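Local coordinates for chitin oligosaccharide binding protein NagB2 (Paenibacillus sp. FPU-7, PDB 7EHU) that binds N,N'-diacetylchitobiose and N,N',N''-triacetylchitotriose, probably outside the cell and for delivery to a membrane transporter, at residues A[50-55]-A[345-350]; A[58-63]-A[336-341]; A[150-155]-A[276-281]; A[296-301]-A[379-384]. All blocks are in the same frame, centred on the assembly; numbering follows the deposited sequence.

How the interactions relate
Interactions 1 and 2 share helix 44-60: one ties it to helix 342-352, the other ties its C-terminal end to helix 326-339, with centres about 12 Å apart. Val53 of interaction 1 packs on Asn338 and Phe339 of interaction 2, and Leu50 on Phe339. Interaction 3 is the only one of the four to reach the chitin oligosaccharide directly, through Trp277, Ser280 and Ala281. Interaction 4 lies about 14 Å from interaction 3, centre to centre, and strands 138-154 and 294-297 join the two in one sheet, with a probable hydrogen bond of 2.9 Å from Phe151 N to Phe297 O. In interaction 1 the Glu347 side chain is about 12 Å from a bound NAG.

Interaction 1 of 4, residues A[50-55]-A[345-350]; sequences LEKVVK and QGEALG
Lys52 of helix 44-60 and Glu347 of helix 342-352 reach toward each other from opposite directions and meet only at their charged ends. The lysine leaves its helix with CG anti to the backbone N (chi1 -177°). CB, CG and CD carry the chain off the helix toward residues 345-350, and a bend at chi3 (83°), about the CG-CD bond, turns the last two atoms onto the carboxylate. Contact begins at CE, which lies 3.6 Å from Glu347 OE1. NZ comes closer, 2.8 Å from the same Glu347 OE1, and forms a hydrogen-bonded salt bridge there. The ammonium group approaches on the syn side of OE1, facing the other oxygen, yet it remains 3.6 Å from Glu347 OE2, so the grip is one-sided rather than evenly shared. Glu347 contributes a chain that is extended beyond CG, which carries its carboxylate out toward the lysine. With Lys52 exposed and Glu347 partly so, solvent probably screens the attraction. On the inward side of the same helix, Leu50 and Val54 face strands 30-36 and 64-70, and Val53 packs against helix 326-339. Helix 44-60 is thus the helical connection of a beta-alpha-beta crossover between two parallel strands, as expected for the alpha/beta lobe of a solute-binding protein, with the salt bridge at its outer surface.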
loop_
_atom_site.group_PDB
_atom_site.type_symbol
_atom_site.label_atom_id
_atom_site.label_comp_id
_atom_site.label_asym_id
_atom_site.label_seq_id
_atom_site.Cartn_x
_atom_site.Cartn_y
_atom_site.Cartn_z
ATOM N N LEU A 50 -13.730 4.824 12.064
ATOM C CA LEU A 50 -14.748 4.151 11.268
ATOM C C LEU A 50 -16.010 3.908 12.091
ATOM O O LEU A 50 -17.126 4.128 11.609
ATOM C CB LEU A 50 -14.183 2.836 10.728
ATOM C CG LEU A 50 -15.127 1.996 9.863
ATOM C CD1 LEU A 50 -15.489 2.717 8.556
ATOM C CD2 LEU A 50 -14.479 0.644 9.570
ATOM N N GLU A 51 -15.846 3.416 13.324
ATOM C CA GLU A 51 -16.980 3.160 14.206
ATOM C C GLU A 51 -17.744 4.445 14.500
ATOM O O GLU A 51 -18.979 4.434 14.559
ATOM C CB GLU A 51 -16.505 2.499 15.504
ATOM C CG GLU A 51 -16.078 1.041 15.323
ATOM C CD GLU A 51 -15.355 0.457 16.531
ATOM O OE1 GLU A 51 -15.000 1.219 17.456
ATOM O OE2 GLU A 51 -15.116 -0.766 16.533
ATOM N N LYS A 52 -17.026 5.558 14.695
ATOM C CA LYS A 52 -17.685 6.840 14.923
ATOM C C LYS A 52 -18.549 7.225 13.730
ATOM O O LYS A 52 -19.703 7.645 13.897
ATOM C CB LYS A 52 -16.636 7.918 15.199
ATOM C CG LYS A 52 -17.238 9.267 15.520
ATOM C CD LYS A 52 -16.242 10.245 16.113
ATOM C CE LYS A 52 -15.407 10.949 15.072
ATOM N NZ LYS A 52 -14.754 12.178 15.656
ATOM N N VAL A 53 -18.022 7.049 12.514
ATOM C CA VAL A 53 -18.777 7.380 11.308
ATOM C C VAL A 53 -19.995 6.469 11.183
ATOM O O VAL A 53 -21.091 6.921 10.819
ATOM C CB VAL A 53 -17.853 7.271 10.072
ATOM C CG1 VAL A 53 -18.644 7.260 8.795
ATOM C CG2 VAL A 53 -16.830 8.386 10.062
ATOM N N VAL A 54 -19.820 5.177 11.487
ATOM C CA VAL A 54 -20.921 4.218 11.420
ATOM C C VAL A 54 -22.024 4.578 12.408
ATOM O O VAL A 54 -23.219 4.543 12.065
ATOM C CB VAL A 54 -20.380 2.793 11.650
ATOM C CG1 VAL A 54 -21.516 1.818 11.967
ATOM C CG2 VAL A 54 -19.596 2.334 10.411
ATOM N N LYS A 55 -21.650 4.920 13.648
ATOM C CA LYS A 55 -22.639 5.309 14.653
ATOM C C LYS A 55 -23.411 6.546 14.198
ATOM O O LYS A 55 -24.640 6.618 14.357
ATOM C CB LYS A 55 -21.927 5.530 15.993
ATOM C CG LYS A 55 -22.820 5.865 17.189
ATOM C CD LYS A 55 -21.996 6.118 18.460
ATOM C CE LYS A 55 -22.483 7.344 19.254
ATOM N NZ LYS A 55 -21.509 7.771 20.310
ATOM N N GLN A 345 -11.199 13.225 7.308
ATOM C CA GLN A 345 -9.862 13.161 6.735
ATOM C C GLN A 345 -8.868 13.946 7.581
ATOM O O GLN A 345 -7.709 13.540 7.731
ATOM C CB GLN A 345 -9.895 13.719 5.313
ATOM C CG GLN A 345 -10.742 12.919 4.351
ATOM C CD GLN A 345 -9.930 12.053 3.420
ATOM O OE1 GLN A 345 -8.916 12.490 2.879
ATOM N NE2 GLN A 345 -10.357 10.811 3.235
ATOM N N GLY A 346 -9.299 15.083 8.124
ATOM C CA GLY A 346 -8.419 15.893 8.942
ATOM C C GLY A 346 -8.116 15.261 10.285
ATOM O O GLY A 346 -7.006 15.402 10.811
ATOM N N GLU A 347 -9.106 14.583 10.876
ATOM C CA GLU A 347 -8.860 13.867 12.125
ATOM C C GLU A 347 -7.890 12.711 11.884
ATOM O O GLU A 347 -6.990 12.459 12.698
ATOM C CB GLU A 347 -10.178 13.354 12.719
ATOM C CG GLU A 347 -10.009 12.393 13.887
ATOM C CD GLU A 347 -11.301 12.139 14.691
ATOM O OE1 GLU A 347 -12.347 12.754 14.393
ATOM O OE2 GLU A 347 -11.260 11.336 15.653
ATOM N N ALA A 348 -8.039 12.015 10.748
ATOM C CA ALA A 348 -7.126 10.926 10.412
ATOM C C ALA A 348 -5.690 11.426 10.257
ATOM O O ALA A 348 -4.742 10.771 10.711
ATOM C CB ALA A 348 -7.596 10.213 9.135
ATOM N N LEU A 349 -5.514 12.569 9.585
ATOM C CA LEU A 349 -4.190 13.157 9.438
ATOM C C LEU A 349 -3.652 13.668 10.773
ATOM O O LEU A 349 -2.490 13.418 11.113
ATOM C CB LEU A 349 -4.255 14.291 8.417
ATOM C CG LEU A 349 -2.954 15.077 8.235
ATOM C CD1 LEU A 349 -1.809 14.227 7.723
ATOM C CD2 LEU A 349 -3.174 16.250 7.300
ATOM N N GLY A 350 -4.489 14.369 11.549
ATOM C CA GLY A 350 -4.035 14.986 12.783
ATOM C C GLY A 350 -3.571 13.997 13.831
ATOM O O GLY A 350 -2.640 14.291 14.579
#

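Interaction 2 of 4, residues A[58-63]-A[336-341]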
loop_
_atom_site.group_PDB
_atom_site.type_symbol
_atom_site.label_atom_id
_atom_site.label_comp_id
_atom_site.label_asym_id
_atom_site.label_seq_id
_atom_site.Cartn_x
_atom_site.Cartn_y
_atom_site.Cartn_z
ATOM N N GLU A 58 -25.862 5.405 11.455
ATOM C CA GLU A 58 -27.002 4.698 12.033
ATOM C C GLU A 58 -28.006 5.662 12.662
ATOM O O GLU A 58 -29.222 5.429 12.613
ATOM C CB GLU A 58 -26.499 3.672 13.053
ATOM C CG GLU A 58 -25.817 2.477 12.371
ATOM C CD GLU A 58 -25.167 1.496 13.327
ATOM O OE1 GLU A 58 -24.984 1.823 14.515
ATOM O OE2 GLU A 58 -24.853 0.374 12.883
ATOM N N ALA A 59 -27.523 6.736 13.288
ATOM C CA ALA A 59 -28.441 7.718 13.862
ATOM C C ALA A 59 -29.205 8.462 12.771
ATOM O O ALA A 59 -30.365 8.843 12.959
ATOM C CB ALA A 59 -27.654 8.707 14.729
ATOM N N GLU A 60 -28.571 8.662 11.620
ATOM C CA GLU A 60 -29.172 9.413 10.530
ATOM C C GLU A 60 -30.146 8.580 9.711
ATOM O O GLU A 60 -31.071 9.132 9.110
ATOM C CB GLU A 60 -28.050 9.930 9.625
ATOM C CG GLU A 60 -28.491 10.875 8.540
ATOM C CD GLU A 60 -27.377 11.200 7.582
ATOM O OE1 GLU A 60 -27.656 11.272 6.366
ATOM O OE2 GLU A 60 -26.227 11.340 8.050
ATOM N N VAL A 61 -29.952 7.269 9.666
ATOM C CA VAL A 61 -30.772 6.374 8.860
ATOM C C VAL A 61 -31.426 5.362 9.791
ATOM O O VAL A 61 -30.931 4.233 9.946
ATOM C CB VAL A 61 -29.930 5.686 7.774
ATOM C CG1 VAL A 61 -30.828 4.855 6.849
ATOM C CG2 VAL A 61 -29.115 6.715 6.965
ATOM N N PRO A 62 -32.522 5.730 10.446
ATOM C CA PRO A 62 -33.215 4.770 11.303
ATOM C C PRO A 62 -33.535 3.517 10.505
ATOM O O PRO A 62 -33.890 3.578 9.323
ATOM C CB PRO A 62 -34.485 5.509 11.730
ATOM C CG PRO A 62 -34.251 6.943 11.458
ATOM C CD PRO A 62 -33.083 7.089 10.534
ATOM N N GLY A 63 -33.379 2.381 11.151
ATOM C CA GLY A 63 -33.591 1.108 10.523
ATOM C C GLY A 63 -32.323 0.442 10.031
ATOM O O GLY A 63 -32.319 -0.779 9.849
ATOM N N ILE A 336 -21.222 7.056 2.790
ATOM C CA ILE A 336 -20.277 7.802 1.957
ATOM C C ILE A 336 -20.243 9.266 2.394
ATOM O O ILE A 336 -19.174 9.866 2.563
ATOM C CB ILE A 336 -20.608 7.637 0.461
ATOM C CG1 ILE A 336 -20.394 6.187 0.011
ATOM C CG2 ILE A 336 -19.802 8.606 -0.411
ATOM C CD1 ILE A 336 -21.017 5.873 -1.308
ATOM N N LYS A 337 -21.429 9.843 2.598
ATOM C CA LYS A 337 -21.545 11.231 3.023
ATOM C C LYS A 337 -20.795 11.488 4.318
ATOM O O LYS A 337 -20.180 12.555 4.495
ATOM C CB LYS A 337 -23.025 11.576 3.196
ATOM C CG LYS A 337 -23.284 12.981 3.732
ATOM C CD LYS A 337 -24.744 13.229 4.120
ATOM C CE LYS A 337 -25.176 12.379 5.274
ATOM N NZ LYS A 337 -25.012 13.080 6.593
ATOM N N ASN A 338 -20.865 10.537 5.250
ATOM C CA ASN A 338 -20.305 10.739 6.573
ATOM C C ASN A 338 -18.859 10.312 6.691
ATOM O O ASN A 338 -18.161 10.809 7.577
ATOM C CB ASN A 338 -21.162 10.026 7.611
ATOM C CG ASN A 338 -22.512 10.703 7.800
ATOM O OD1 ASN A 338 -22.636 11.912 7.600
ATOM N ND2 ASN A 338 -23.519 9.944 8.207
ATOM N N PHE A 339 -18.380 9.430 5.822
ATOM C CA PHE A 339 -16.985 9.020 5.869
ATOM C C PHE A 339 -16.087 9.958 5.072
ATOM O O PHE A 339 -14.995 10.316 5.533
ATOM C CB PHE A 339 -16.832 7.593 5.332
ATOM C CG PHE A 339 -15.461 7.019 5.551
ATOM C CD1 PHE A 339 -15.079 6.575 6.795
ATOM C CD2 PHE A 339 -14.555 6.927 4.515
ATOM C CE1 PHE A 339 -13.815 6.057 7.009
ATOM C CE2 PHE A 339 -13.284 6.405 4.721
ATOM C CZ PHE A 339 -12.919 5.963 5.968
ATOM N N TYR A 340 -16.523 10.344 3.872
ATOM C CA TYR A 340 -15.709 11.142 2.947
ATOM C C TYR A 340 -16.027 12.614 3.169
ATOM O O TYR A 340 -16.752 13.251 2.414
ATOM C CB TYR A 340 -15.938 10.680 1.509
ATOM C CG TYR A 340 -15.437 9.280 1.285
ATOM C CD1 TYR A 340 -14.090 9.033 1.060
ATOM C CD2 TYR A 340 -16.295 8.191 1.320
ATOM C CE1 TYR A 340 -13.616 7.755 0.862
ATOM C CE2 TYR A 340 -15.837 6.909 1.122
ATOM C CZ TYR A 340 -14.503 6.690 0.910
ATOM O OH TYR A 340 -14.057 5.411 0.710
ATOM N N THR A 341 -15.487 13.148 4.258
ATOM C CA THR A 341 -15.636 14.562 4.581
ATOM C C THR A 341 -14.310 15.048 5.145
ATOM O O THR A 341 -13.527 14.267 5.693
ATOM C CB THR A 341 -16.886 14.714 5.479
ATOM O OG1 THR A 341 -17.168 16.092 5.718
ATOM C CG2 THR A 341 -16.713 13.971 6.803
#
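A single carboxylate oxygen, Glu60 OE2, takes two donors from opposite faces of its plane, supplied by consecutive residues of helix 326-339. Lys337 NZ stands 2.6 Å from Glu60 OE2 in a salt bridge, on the syn side but 32° out of the carboxylate plane. From the other face, Asn338 ND2 donates to Glu60 OE2 over 3.1 Å. That bond is fairly straight, 162° at the hydrogen, and runs nearly within the amide plane, although amide and carboxylate are steeply turned against each other (76°). The lysine chain is bent at chi3 and chi4, which folds NZ back beside its neighbour, where it also donates to Asn338 OD1 at 2.8 Å. Lysine, amide and carboxylate therefore close a three-cornered network, which probably restricts how each group can turn. Asn338 is buried, and its ND2 has a second acceptor in Thr57 OG1 of helix 44-60, so the amide is tied to that helix at two points. The arrangement is a polar junction between the C-terminal ends of two helices, 44-60 and 326-339, that pack side by side in one alpha/beta lobe of the solute-binding protein fold.

Interaction 3 of 4, residues A[150-155]-A[276-281]; sequences GFYYNT and SWATSA. With NAG (2-acetamido-2-deoxy-beta-D-glucopyranose), chain B; NAG (2-acetamido-2-deoxy-beta-D-glucopyranose), chain C; NAG (2-acetamido-2-deoxy-beta-D-glucopyranose), chain D.
The Tyr152 ring presents its hydroxyl edge to residues 276-281: Thr279 OG1 lies in the ring plane and the two side chains cross at about a right angle. Tyr152 OH and Thr279 OG1 are hydrogen-bonded at 2.8 Å. Ser276 CA approaches the same edge, 3.3 Å from Tyr152 OH, while Ala278 CB lies obliquely to the ring. Trp277 turns the other way, toward the glycan. The middle sugar, NAG of chain C, covers one face of its indole, with sugar C4 over the ring centre at 3.8 Å above the plane, as in CH-pi stacking. NAG of chain B donates N2 to Trp277 O over 3.1 Å, almost straight at 170°, and its acetamide methyl C8 lies 3.7 Å from Ala281 CB. Tyr152 OH also bonds to Gly275 O, and Tyr257 OH engages Trp277 NE1. Buried hydroxyls thus hold this 3-10 segment and the following helix to strand 138-154, while Trp277 offers the glycan an aromatic platform and a backbone acceptor for the acetamide N-H, consistent with recognition of N-acetylated sugars.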
loop_
_atom_site.group_PDB
_atom_site.type_symbol
_atom_site.label_atom_id
_atom_site.label_comp_id
_atom_site.label_asym_id
_atom_site.label_seq_id
_atom_site.Cartn_x
_atom_site.Cartn_y
_atom_site.Cartn_z
ATOM N N GLY A 150 8.725 4.272 0.538
ATOM C CA GLY A 150 10.085 4.763 0.618
ATOM C C GLY A 150 10.741 4.226 1.871
ATOM O O GLY A 150 10.175 3.387 2.566
ATOM N N PHE A 151 11.955 4.710 2.149
ATOM C CA PHE A 151 12.735 4.259 3.300
ATOM C C PHE A 151 12.533 5.172 4.502
ATOM O O PHE A 151 12.987 6.316 4.506
ATOM C CB PHE A 151 14.226 4.206 2.977
ATOM C CG PHE A 151 14.629 3.063 2.097
ATOM C CD1 PHE A 151 14.794 1.786 2.605
ATOM C CD2 PHE A 151 14.846 3.272 0.744
ATOM C CE1 PHE A 151 15.175 0.733 1.782
ATOM C CE2 PHE A 151 15.237 2.232 -0.075
ATOM C CZ PHE A 151 15.403 0.967 0.444
ATOM N N TYR A 152 11.877 4.654 5.530
ATOM C CA TYR A 152 12.029 5.219 6.856
ATOM C C TYR A 152 13.415 4.817 7.366
ATOM O O TYR A 152 13.876 3.701 7.113
ATOM C CB TYR A 152 10.979 4.623 7.783
ATOM C CG TYR A 152 9.552 5.006 7.470
ATOM C CD1 TYR A 152 8.960 6.126 8.040
ATOM C CD2 TYR A 152 8.776 4.212 6.623
ATOM C CE1 TYR A 152 7.634 6.452 7.787
ATOM C CE2 TYR A 152 7.486 4.528 6.366
ATOM C CZ TYR A 152 6.906 5.636 6.952
ATOM O OH TYR A 152 5.581 5.911 6.680
ATOM N N TYR A 153 14.102 5.707 8.077
ATOM C CA TYR A 153 15.429 5.355 8.566
ATOM C C TYR A 153 15.694 5.980 9.928
ATOM O O TYR A 153 15.109 6.993 10.318
ATOM C CB TYR A 153 16.529 5.672 7.539
ATOM C CG TYR A 153 17.044 7.093 7.524
ATOM C CD1 TYR A 153 16.375 8.088 6.818
ATOM C CD2 TYR A 153 18.245 7.427 8.143
ATOM C CE1 TYR A 153 16.867 9.364 6.753
ATOM C CE2 TYR A 153 18.750 8.717 8.083
ATOM C CZ TYR A 153 18.062 9.680 7.380
ATOM O OH TYR A 153 18.572 10.944 7.327
ATOM N N ASN A 154 16.575 5.312 10.658
ATOM C CA ASN A 154 16.970 5.711 12.002
ATOM C C ASN A 154 18.195 6.610 11.907
ATOM O O ASN A 154 19.281 6.159 11.538
ATOM C CB ASN A 154 17.208 4.449 12.814
ATOM C CG ASN A 154 17.496 4.727 14.258
ATOM O OD1 ASN A 154 18.198 5.683 14.597
ATOM N ND2 ASN A 154 16.900 3.932 15.129
ATOM N N THR A 155 17.999 7.884 12.223
ATOM C CA THR A 155 19.071 8.854 12.076
ATOM C C THR A 155 20.166 8.623 13.107
ATOM O O THR A 155 21.327 8.969 12.858
ATOM C CB THR A 155 18.515 10.281 12.201
ATOM O OG1 THR A 155 17.693 10.400 13.377
ATOM C CG2 THR A 155 17.684 10.655 10.986
ATOM N N SER A 276 3.387 4.864 3.509
ATOM C CA SER A 276 3.224 5.987 4.428
ATOM C C SER A 276 2.154 5.727 5.463
ATOM O O SER A 276 2.107 6.439 6.473
ATOM C CB SER A 276 3.037 7.292 3.673
ATOM O OG SER A 276 2.059 7.170 2.664
ATOM N N TRP A 277 1.342 4.691 5.268
ATOM C CA TRP A 277 0.367 4.255 6.273
ATOM C C TRP A 277 1.026 3.640 7.503
ATOM O O TRP A 277 0.330 3.381 8.488
ATOM C CB TRP A 277 -0.613 3.239 5.622
ATOM C CG TRP A 277 0.129 2.005 5.165
ATOM C CD1 TRP A 277 0.632 1.003 5.955
ATOM C CD2 TRP A 277 0.524 1.674 3.824
ATOM N NE1 TRP A 277 1.320 0.087 5.206
ATOM C CE2 TRP A 277 1.268 0.478 3.890
ATOM C CE3 TRP A 277 0.317 2.276 2.580
ATOM C CZ2 TRP A 277 1.817 -0.111 2.758
ATOM C CZ3 TRP A 277 0.855 1.685 1.459
ATOM C CH2 TRP A 277 1.589 0.498 1.551
ATOM N N ALA A 278 2.350 3.456 7.478
ATOM C CA ALA A 278 3.083 2.929 8.627
ATOM C C ALA A 278 3.497 4.017 9.608
ATOM O O ALA A 278 3.979 3.697 10.697
ATOM C CB ALA A 278 4.355 2.213 8.145
ATOM N N THR A 279 3.347 5.300 9.244
ATOM C CA THR A 279 3.910 6.376 10.060
ATOM C C THR A 279 3.439 6.319 11.503
ATOM O O THR A 279 4.232 6.538 12.427
ATOM C CB THR A 279 3.590 7.734 9.438
ATOM O OG1 THR A 279 4.294 7.832 8.208
ATOM C CG2 THR A 279 4.001 8.894 10.347
ATOM N N SER A 280 2.143 6.070 11.723
ATOM C CA SER A 280 1.636 6.110 13.092
ATOM C C SER A 280 2.360 5.098 13.977
ATOM O O SER A 280 2.610 5.363 15.157
ATOM C CB SER A 280 0.133 5.840 13.149
ATOM O OG SER A 280 -0.172 4.590 12.559
ATOM N N ALA A 281 2.682 3.913 13.441
ATOM C CA ALA A 281 3.376 2.920 14.251
ATOM C C ALA A 281 4.782 3.383 14.584
ATOM O O ALA A 281 5.292 3.103 15.672
ATOM C CB ALA A 281 3.408 1.582 13.520
HETATM C C1 NAG B . -3.684 2.175 9.493
HETATM C C2 NAG B . -2.739 0.985 9.252
HETATM C C3 NAG B . -2.499 0.773 7.762
HETATM C C4 NAG B . -3.786 0.869 6.949
HETATM C C5 NAG B . -4.634 2.052 7.388
HETATM C C6 NAG B . -5.981 2.106 6.711
HETATM C C7 NAG B . -0.987 0.553 10.953
HETATM C C8 NAG B . 0.353 1.005 11.476
HETATM N N2 NAG B . -1.468 1.241 9.912
HETATM O O1 NAG B . -4.000 2.285 10.837
HETATM O O3 NAG B . -1.853 -0.487 7.594
HETATM O O4 NAG B . -3.437 1.175 5.600
HETATM O O5 NAG B . -4.867 1.986 8.796
HETATM O O6 NAG B . -6.638 0.852 6.750
HETATM O O7 NAG B . -1.590 -0.410 11.432
HETATM C C1 NAG C . -3.477 0.131 4.639
HETATM C C2 NAG C . -3.402 0.826 3.291
HETATM C C3 NAG C . -3.191 -0.184 2.167
HETATM C C4 NAG C . -2.064 -1.156 2.486
HETATM C C5 NAG C . -2.308 -1.752 3.866
HETATM C C6 NAG C . -1.227 -2.692 4.338
HETATM C C7 NAG C . -4.749 2.907 3.187
HETATM C C8 NAG C . -6.109 3.463 2.915
HETATM N N2 NAG C . -4.624 1.579 3.048
HETATM O O3 NAG C . -2.927 0.549 0.981
HETATM O O4 NAG C . -2.081 -2.226 1.546
HETATM O O5 NAG C . -2.369 -0.686 4.821
HETATM O O6 NAG C . -1.576 -3.278 5.588
HETATM O O7 NAG C . -3.806 3.630 3.497
HETATM C C1 NAG D . -1.028 -2.302 0.627
HETATM C C2 NAG D . -1.177 -3.597 -0.133
HETATM C C3 NAG D . -0.176 -3.665 -1.285
HETATM C C4 NAG D . -0.300 -2.427 -2.168
HETATM C C5 NAG D . -0.181 -1.161 -1.325
HETATM C C6 NAG D . -0.399 0.111 -2.115
HETATM C C7 NAG D . -2.055 -5.588 0.991
HETATM C C8 NAG D . -1.738 -6.754 1.888
HETATM N N2 NAG D . -1.044 -4.757 0.732
HETATM O O3 NAG D . -0.432 -4.851 -2.027
HETATM O O4 NAG D . 0.723 -2.380 -3.158
HETATM O O5 NAG D . -1.154 -1.200 -0.269
HETATM O O6 NAG D . -1.689 0.151 -2.707
HETATM O O7 NAG D . -3.176 -5.417 0.510
#

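Interaction 4 of 4, residues A[296-301]-A[379-384]; sequences YFRFPN and ASAKAA
Arg298 of residues 296-301 reaches across to Ser380 and Ala381, which link helix 369-379 to strand 383-385 in the two-lobed fold of a bacterial solute-binding protein. The arginine thus ties residues 296-301 to the connection leading into strand 383-385, which pairs in parallel with strand 309-320. The polar part of the contact is one hydrogen bond, from Arg298 NH1 to Ser380 OG at 3.1 Å and 152° at the hydrogen. The serine oxygen sits practically in the guanidinium plane, at its edge. Beyond the two segments, Arg298 NH1 also bonds to Ala377 O and Arg298 NH2 to Asn308 OD1, while Ser380 OG bonds to Glu376 O. Three bonds spread over NH1 and NH2 probably fix the rotation of the guanidinium, and its positive charge is probably favourable there, close to the carbonyl end of helix 369-379, where NH1 meets Ala377 O. The nonpolar part is made over the flat of the group, which the chain reaches by running extended from CG to NE. There Ala381 CA lies over one guanidinium face, offset toward the rim, 3.9 Å from Arg298 CZ.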
loop_
_atom_site.group_PDB
_atom_site.type_symbol
_atom_site.label_atom_id
_atom_site.label_comp_id
_atom_site.label_asym_id
_atom_site.label_seq_id
_atom_site.Cartn_x
_atom_site.Cartn_y
_atom_site.Cartn_z
ATOM N N TYR A 296 13.509 10.034 6.513
ATOM C CA TYR A 296 12.908 9.356 5.378
ATOM C C TYR A 296 13.658 9.730 4.117
ATOM O O TYR A 296 14.085 10.876 3.974
ATOM C CB TYR A 296 11.461 9.798 5.238
ATOM C CG TYR A 296 10.631 9.066 4.224
ATOM C CD1 TYR A 296 9.955 7.901 4.559
ATOM C CD2 TYR A 296 10.467 9.566 2.932
ATOM C CE1 TYR A 296 9.144 7.266 3.655
ATOM C CE2 TYR A 296 9.656 8.938 2.020
ATOM C CZ TYR A 296 9.000 7.781 2.386
ATOM O OH TYR A 296 8.154 7.188 1.475
ATOM N N PHE A 297 13.774 8.778 3.191
ATOM C CA PHE A 297 14.268 9.081 1.856
ATOM C C PHE A 297 13.575 8.193 0.832
ATOM O O PHE A 297 13.277 7.023 1.098
ATOM C CB PHE A 297 15.804 9.003 1.727
ATOM C CG PHE A 297 16.431 7.697 2.143
ATOM C CD1 PHE A 297 16.795 7.469 3.460
ATOM C CD2 PHE A 297 16.717 6.710 1.185
ATOM C CE1 PHE A 297 17.419 6.278 3.838
ATOM C CE2 PHE A 297 17.332 5.510 1.560
ATOM C CZ PHE A 297 17.686 5.304 2.894
ATOM N N ARG A 298 13.322 8.769 -0.338
ATOM C CA ARG A 298 12.774 7.984 -1.418
ATOM C C ARG A 298 13.848 7.048 -1.967
ATOM O O ARG A 298 15.044 7.196 -1.719
ATOM C CB ARG A 298 12.183 8.879 -2.497
ATOM C CG ARG A 298 13.149 9.529 -3.421
ATOM C CD ARG A 298 12.413 10.078 -4.674
ATOM N NE ARG A 298 13.274 10.989 -5.401
ATOM C CZ ARG A 298 13.364 12.298 -5.187
ATOM N NH1 ARG A 298 12.612 12.904 -4.281
ATOM N NH2 ARG A 298 14.209 13.004 -5.907
ATOM N N PHE A 299 13.391 6.028 -2.664
ATOM C CA PHE A 299 14.293 5.033 -3.213
ATOM C C PHE A 299 15.414 5.733 -3.989
ATOM O O PHE A 299 15.135 6.632 -4.785
ATOM C CB PHE A 299 13.523 4.064 -4.122
ATOM C CG PHE A 299 14.335 2.851 -4.470
ATOM C CD1 PHE A 299 15.205 2.867 -5.557
ATOM C CD2 PHE A 299 14.291 1.716 -3.677
ATOM C CE1 PHE A 299 16.001 1.780 -5.840
ATOM C CE2 PHE A 299 15.095 0.639 -3.962
ATOM C CZ PHE A 299 15.944 0.675 -5.044
ATOM N N PRO A 300 16.675 5.362 -3.778
ATOM C CA PRO A 300 17.786 6.101 -4.400
ATOM C C PRO A 300 17.928 5.841 -5.897
ATOM O O PRO A 300 17.477 4.834 -6.437
ATOM C CB PRO A 300 19.015 5.569 -3.658
ATOM C CG PRO A 300 18.610 4.171 -3.232
ATOM C CD PRO A 300 17.150 4.293 -2.879
ATOM N N ASN A 301 18.614 6.759 -6.566
ATOM C CA ASN A 301 18.763 6.714 -8.022
ATOM C C ASN A 301 19.823 5.701 -8.454
ATOM O O ASN A 301 20.990 5.777 -8.038
ATOM C CB ASN A 301 19.096 8.109 -8.554
ATOM C CG ASN A 301 17.944 9.094 -8.421
ATOM O OD1 ASN A 301 16.780 8.699 -8.332
ATOM N ND2 ASN A 301 18.265 10.370 -8.354
ATOM N N ALA A 379 7.326 15.515 -3.005
ATOM C CA ALA A 379 7.236 16.765 -3.752
ATOM C C ALA A 379 8.418 16.948 -4.690
ATOM O O ALA A 379 8.258 17.483 -5.796
ATOM C CB ALA A 379 7.160 17.934 -2.771
ATOM N N SER A 380 9.617 16.549 -4.266
ATOM C CA SER A 380 10.793 16.734 -5.107
ATOM C C SER A 380 10.972 15.621 -6.134
ATOM O O SER A 380 11.892 15.712 -6.949
ATOM C CB SER A 380 12.057 16.798 -4.246
ATOM O OG SER A 380 12.027 15.761 -3.290
ATOM N N ALA A 381 10.150 14.571 -6.098
ATOM C CA ALA A 381 10.214 13.525 -7.108
ATOM C C ALA A 381 9.725 14.053 -8.450
ATOM O O ALA A 381 8.873 14.941 -8.521
ATOM C CB ALA A 381 9.324 12.351 -6.701
ATOM N N LYS A 382 10.289 13.502 -9.526
ATOM C CA LYS A 382 9.850 13.860 -10.874
ATOM C C LYS A 382 8.391 13.477 -11.085
ATOM O O LYS A 382 7.614 14.239 -11.676
ATOM C CB LYS A 382 10.750 13.133 -11.881
ATOM C CG LYS A 382 10.315 13.173 -13.344
ATOM C CD LYS A 382 11.272 12.341 -14.211
ATOM C CE LYS A 382 11.189 12.709 -15.690
ATOM N NZ LYS A 382 12.479 12.421 -16.404
ATOM N N ALA A 383 7.999 12.307 -10.596
ATOM C CA ALA A 383 6.658 11.767 -10.775
ATOM C C ALA A 383 6.501 10.571 -9.849
ATOM O O ALA A 383 7.474 10.059 -9.290
ATOM C CB ALA A 383 6.426 11.330 -12.223
ATOM N N ALA A 384 5.260 10.121 -9.712
ATOM C CA ALA A 384 4.954 8.885 -9.002
ATOM C C ALA A 384 4.623 7.770 -9.989
ATOM O O ALA A 384 4.273 8.018 -11.149
ATOM C CB ALA A 384 3.777 9.080 -8.043
#